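Local coordinates for protein dihydroxyacetone kinase (Citrobacter freundii, PDB 1UN8) that catalyses the ATP-dependent phosphorylation of dihydroxyacetone to dihydroxyacetone phosphate, binding its substrate through a covalent hemiaminal link to a histidine, at residues 109-114 and 218-223; 137-142 and 186-191. One frame throughout, in Å; residues are numbered along the deposited sequence.

Contact 1 of 2, residues 109-114 and 218-223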
# COMPACT_ATOMS: atom_id res chain seq x y z
N LYS A 109 4.42 5.64 -21.88
CA LYS A 109 3.96 6.77 -21.06
C LYS A 109 4.70 8.01 -21.58
O LYS A 109 5.86 7.92 -21.96
CB LYS A 109 4.24 6.52 -19.58
CG LYS A 109 3.45 5.35 -19.00
CD LYS A 109 3.54 5.25 -17.46
CE LYS A 109 4.97 5.13 -16.96
NZ LYS A 109 5.72 4.01 -17.59
N ASN A 110 4.03 9.15 -21.59
CA ASN A 110 4.63 10.37 -22.12
C ASN A 110 5.82 10.94 -21.35
O ASN A 110 5.65 11.78 -20.47
CB ASN A 110 3.57 11.45 -22.28
CG ASN A 110 3.89 12.43 -23.40
OD1 ASN A 110 5.00 12.43 -23.93
ND2 ASN A 110 2.91 13.27 -23.76
N TYR A 111 7.02 10.48 -21.68
CA TYR A 111 8.24 10.97 -21.06
C TYR A 111 9.34 10.85 -22.12
O TYR A 111 9.47 9.81 -22.76
CB TYR A 111 8.52 10.24 -19.75
CG TYR A 111 7.40 10.35 -18.74
CD1 TYR A 111 6.51 9.30 -18.56
CD2 TYR A 111 7.23 11.49 -17.97
CE1 TYR A 111 5.48 9.39 -17.64
CE2 TYR A 111 6.21 11.59 -17.05
CZ TYR A 111 5.34 10.54 -16.89
OH TYR A 111 4.32 10.63 -15.97
N THR A 112 10.10 11.93 -22.32
CA THR A 112 11.16 11.95 -23.31
C THR A 112 12.02 10.69 -23.35
O THR A 112 12.18 10.07 -24.40
CB THR A 112 12.09 13.14 -23.08
OG1 THR A 112 11.31 14.34 -23.07
CG2 THR A 112 13.13 13.24 -24.21
N GLY A 113 12.59 10.32 -22.21
CA GLY A 113 13.43 9.14 -22.16
C GLY A 113 12.80 7.91 -22.79
O GLY A 113 13.43 7.22 -23.57
N ASP A 114 11.55 7.64 -22.45
CA ASP A 114 10.87 6.48 -23.01
C ASP A 114 10.53 6.66 -24.48
O ASP A 114 10.68 5.73 -25.27
CB ASP A 114 9.59 6.18 -22.23
CG ASP A 114 9.87 5.71 -20.83
OD1 ASP A 114 11.04 5.35 -20.57
OD2 ASP A 114 8.93 5.70 -20.00
N GLY A 218 4.07 14.63 -10.06
CA GLY A 218 4.34 13.55 -10.99
C GLY A 218 4.71 12.22 -10.35
O GLY A 218 5.12 12.18 -9.19
N ILE A 219 4.58 11.13 -11.12
CA ILE A 219 4.90 9.80 -10.62
C ILE A 219 6.40 9.59 -10.45
O ILE A 219 6.84 8.51 -10.04
CB ILE A 219 4.32 8.70 -11.52
CG1 ILE A 219 4.97 8.74 -12.91
CG2 ILE A 219 2.82 8.87 -11.59
CD1 ILE A 219 4.62 7.55 -13.77
N HIS A 220 7.18 10.60 -10.80
CA HIS A 220 8.63 10.52 -10.62
C HIS A 220 8.98 11.62 -9.63
O HIS A 220 10.13 11.93 -9.40
CB HIS A 220 9.37 10.73 -11.95
CG HIS A 220 9.07 9.69 -12.98
ND1 HIS A 220 8.26 9.93 -14.07
CD2 HIS A 220 9.40 8.38 -13.05
CE1 HIS A 220 8.11 8.81 -14.76
NE2 HIS A 220 8.80 7.86 -14.16
N GLY A 221 7.94 12.20 -9.03
CA GLY A 221 8.13 13.27 -8.07
C GLY A 221 8.19 14.64 -8.70
O GLY A 221 8.44 15.62 -8.02
N GLU A 222 7.94 14.72 -10.00
CA GLU A 222 7.98 16.00 -10.70
C GLU A 222 7.03 17.03 -10.07
O GLU A 222 6.01 16.68 -9.49
CB GLU A 222 7.58 15.82 -12.18
CG GLU A 222 8.39 14.82 -12.99
CD GLU A 222 7.78 13.44 -13.02
OE1 GLU A 222 7.97 12.72 -14.03
OE2 GLU A 222 7.10 13.06 -12.02
N PRO A 223 7.35 18.33 -10.20
CA PRO A 223 6.53 19.41 -9.65
C PRO A 223 5.11 19.28 -10.18
O PRO A 223 4.91 18.96 -11.35
CB PRO A 223 7.21 20.67 -10.19
CG PRO A 223 8.63 20.26 -10.27
CD PRO A 223 8.55 18.87 -10.85
O HOH W 1 4.84 12.09 -13.98
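The imidazole of H220 points its edge at the face of the Y111 ring in a T-shaped stack, with planes at 90° and CE1 of H220 poised 3.8 Å above the centre of the tyrosine ring. This stack and the buried pair I219 and K109 form the tight part. I219 CG1 sits between its backbone N and carbonyl carbon (chi1 65°), from where it meets Y111 OH at 3.7 Å and lies over one face of the H220 ring; CD1 is 4.0 Å from CE of K109. A branched aliphatic chain suits this place beside the methylenes of K109. Water 1 bridges Y111 OH and I219 N (3.0 Å), and the hydroxyl also bonds to G151 O.

E222 marks the more open side, partly exposed like both rings. Its OE1 accepts from H220 ND1 at 2.8 Å and its OE2 from H220 N at 2.7 Å, both on the syn side, though each donor is tilted about 30° out of the carboxylate plane. This grip fixes the imidazole's rotation, and OE1 also lies obliquely beside the tyrosine, 3.7 Å from Y111 CE2. With ND1 engaged, NE2 remains to carry the tele-hemiaminal.

K109 ends strand 104-109, its NZ held by H65, and Y111 is the N-cap of helix 112-127, which carries substrate-binding D114. The loop 218-223, between strands 213-215 and 226-228, faces them, with H61 and F83 against the H220 ring.

Contact 2 of 2, residues 137-142 and 186-191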
# COMPACT_ATOMS: atom_id res chain seq x y z
N VAL A 137 1.01 7.54 -24.35
CA VAL A 137 -0.12 7.86 -23.49
C VAL A 137 0.15 9.08 -22.59
O VAL A 137 1.13 9.11 -21.85
CB VAL A 137 -0.48 6.66 -22.60
CG1 VAL A 137 -1.77 6.94 -21.84
CG2 VAL A 137 -0.63 5.41 -23.46
N GLY A 138 -0.73 10.08 -22.68
CA GLY A 138 -0.59 11.29 -21.89
C GLY A 138 -1.93 11.62 -21.28
O GLY A 138 -2.62 12.53 -21.72
N ASP A 139 -2.31 10.86 -20.25
CA ASP A 139 -3.60 11.04 -19.60
C ASP A 139 -3.72 12.10 -18.50
O ASP A 139 -4.83 12.45 -18.12
CB ASP A 139 -4.08 9.68 -19.08
CG ASP A 139 -3.14 9.07 -18.05
OD1 ASP A 139 -1.93 8.94 -18.32
OD2 ASP A 139 -3.61 8.72 -16.95
N ASP A 140 -2.60 12.60 -18.00
CA ASP A 140 -2.64 13.61 -16.94
C ASP A 140 -3.30 14.91 -17.40
O ASP A 140 -3.03 15.39 -18.50
CB ASP A 140 -1.21 13.88 -16.45
CG ASP A 140 -1.15 14.90 -15.32
OD1 ASP A 140 -2.14 15.03 -14.57
OD2 ASP A 140 -0.09 15.56 -15.18
N ILE A 141 -4.19 15.46 -16.58
CA ILE A 141 -4.88 16.70 -16.92
C ILE A 141 -4.50 17.84 -15.98
O ILE A 141 -5.08 18.94 -16.06
CB ILE A 141 -6.42 16.55 -16.87
CG1 ILE A 141 -6.88 16.40 -15.41
CG2 ILE A 141 -6.86 15.39 -17.74
CD1 ILE A 141 -8.35 16.04 -15.28
N SER A 142 -3.55 17.60 -15.09
CA SER A 142 -3.14 18.61 -14.13
C SER A 142 -2.50 19.87 -14.72
O SER A 142 -2.59 20.94 -14.13
CB SER A 142 -2.16 18.01 -13.13
OG SER A 142 -0.92 17.71 -13.73
N THR A 186 -9.32 8.69 -21.71
CA THR A 186 -8.80 8.50 -20.37
C THR A 186 -8.25 9.80 -19.80
O THR A 186 -7.44 10.47 -20.42
CB THR A 186 -7.71 7.40 -20.37
OG1 THR A 186 -8.28 6.19 -20.87
CG2 THR A 186 -7.18 7.17 -18.96
N PHE A 187 -8.73 10.14 -18.61
CA PHE A 187 -8.31 11.36 -17.92
C PHE A 187 -7.93 11.06 -16.47
O PHE A 187 -8.69 10.45 -15.71
CB PHE A 187 -9.45 12.39 -17.98
CG PHE A 187 -10.03 12.56 -19.36
CD1 PHE A 187 -10.95 11.64 -19.87
CD2 PHE A 187 -9.61 13.60 -20.19
CE1 PHE A 187 -11.43 11.75 -21.16
CE2 PHE A 187 -10.08 13.71 -21.50
CZ PHE A 187 -10.99 12.78 -21.98
N SER A 188 -6.73 11.49 -16.09
CA SER A 188 -6.26 11.25 -14.73
C SER A 188 -5.76 12.51 -14.04
O SER A 188 -5.26 13.44 -14.68
CB SER A 188 -5.14 10.22 -14.76
OG SER A 188 -5.53 9.07 -15.47
N LEU A 189 -5.93 12.54 -12.72
CA LEU A 189 -5.48 13.65 -11.91
C LEU A 189 -4.98 13.10 -10.57
O LEU A 189 -5.67 12.36 -9.90
CB LEU A 189 -6.62 14.64 -11.66
CG LEU A 189 -6.27 15.86 -10.81
CD1 LEU A 189 -5.07 16.57 -11.41
CD2 LEU A 189 -7.49 16.79 -10.72
N GLY A 190 -3.76 13.48 -10.20
CA GLY A 190 -3.21 12.99 -8.95
C GLY A 190 -2.95 14.09 -7.94
O GLY A 190 -2.90 15.28 -8.27
N VAL A 191 -2.78 13.69 -6.69
CA VAL A 191 -2.52 14.64 -5.62
C VAL A 191 -1.65 13.92 -4.61
O VAL A 191 -1.79 12.71 -4.42
CB VAL A 191 -3.83 15.13 -4.94
CG1 VAL A 191 -4.50 13.98 -4.21
CG2 VAL A 191 -3.52 16.28 -3.99
O HOH W 2 -1.89 14.46 -12.02
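At the edge of the F187 ring, near its plane, sits CG2 of I141, 4.0 Å from F187 CB; the two side chains cross at about a right angle. The other flat groups are carboxylates. D140 CG stands anti to its backbone N (chi1 -179°), beside the carbonyl carbon and the onward chain, where the carboxylate can meet S142. S142 N reaches D140 OD1 from above the carboxylate plane, making an Asx turn, while S142 OG donates a hydrogen bond to D140 OD2 on its syn side (2.7 Å). OD1 also receives water 2, which accepts from G190 N at 2.8 Å. Aspartate suits the place, its short carboxylate serving both turn and strand. D139 OD2 takes a hydrogen bond from S188 OG, modelled so short that its length is doubtful.

Backbones run roughly parallel and form a single bridge, D140 with S188: S188 N gives to D139 O at 2.9 Å, and I141 N to S188 O at 3.0 Å. Isoleucine suits 141 because its branches divide, CG2 to F187 and CG1 to L189 CB (4.2 Å); S142 CB lies 3.7 Å from L189 CD1.

Strand 186-192 pairs with strand 301-309 through F187 and L189, and helix 233-247 packs on I141, F187 and L189. The loop 137-142 leaves strand 132-137, and T155 of helix 155-167 touches V137 and D139.

How the contacts relate
From the N terminus the chain reaches 109-114 at the end of strand 104-109, follows helix 112-127 and strand 132-137, and arrives at 137-142. Two helices, 155-167 and 172-184, then lead to strand 186-192, where contact 2 closes a loop of 43 residues. Past strand 213-215 the segment 218-223 closes the wider loop of contact 1, 103 residues long, so contact 2 is nested within it. Their centres lie 12 Å apart, and they touch where N110 N probably makes a hydrogen bond to V137 O, 2.9 Å away. Together they join the sheet holding strands 104-109 and 132-137 to the second sheet, which holds 186-192 and 213-215.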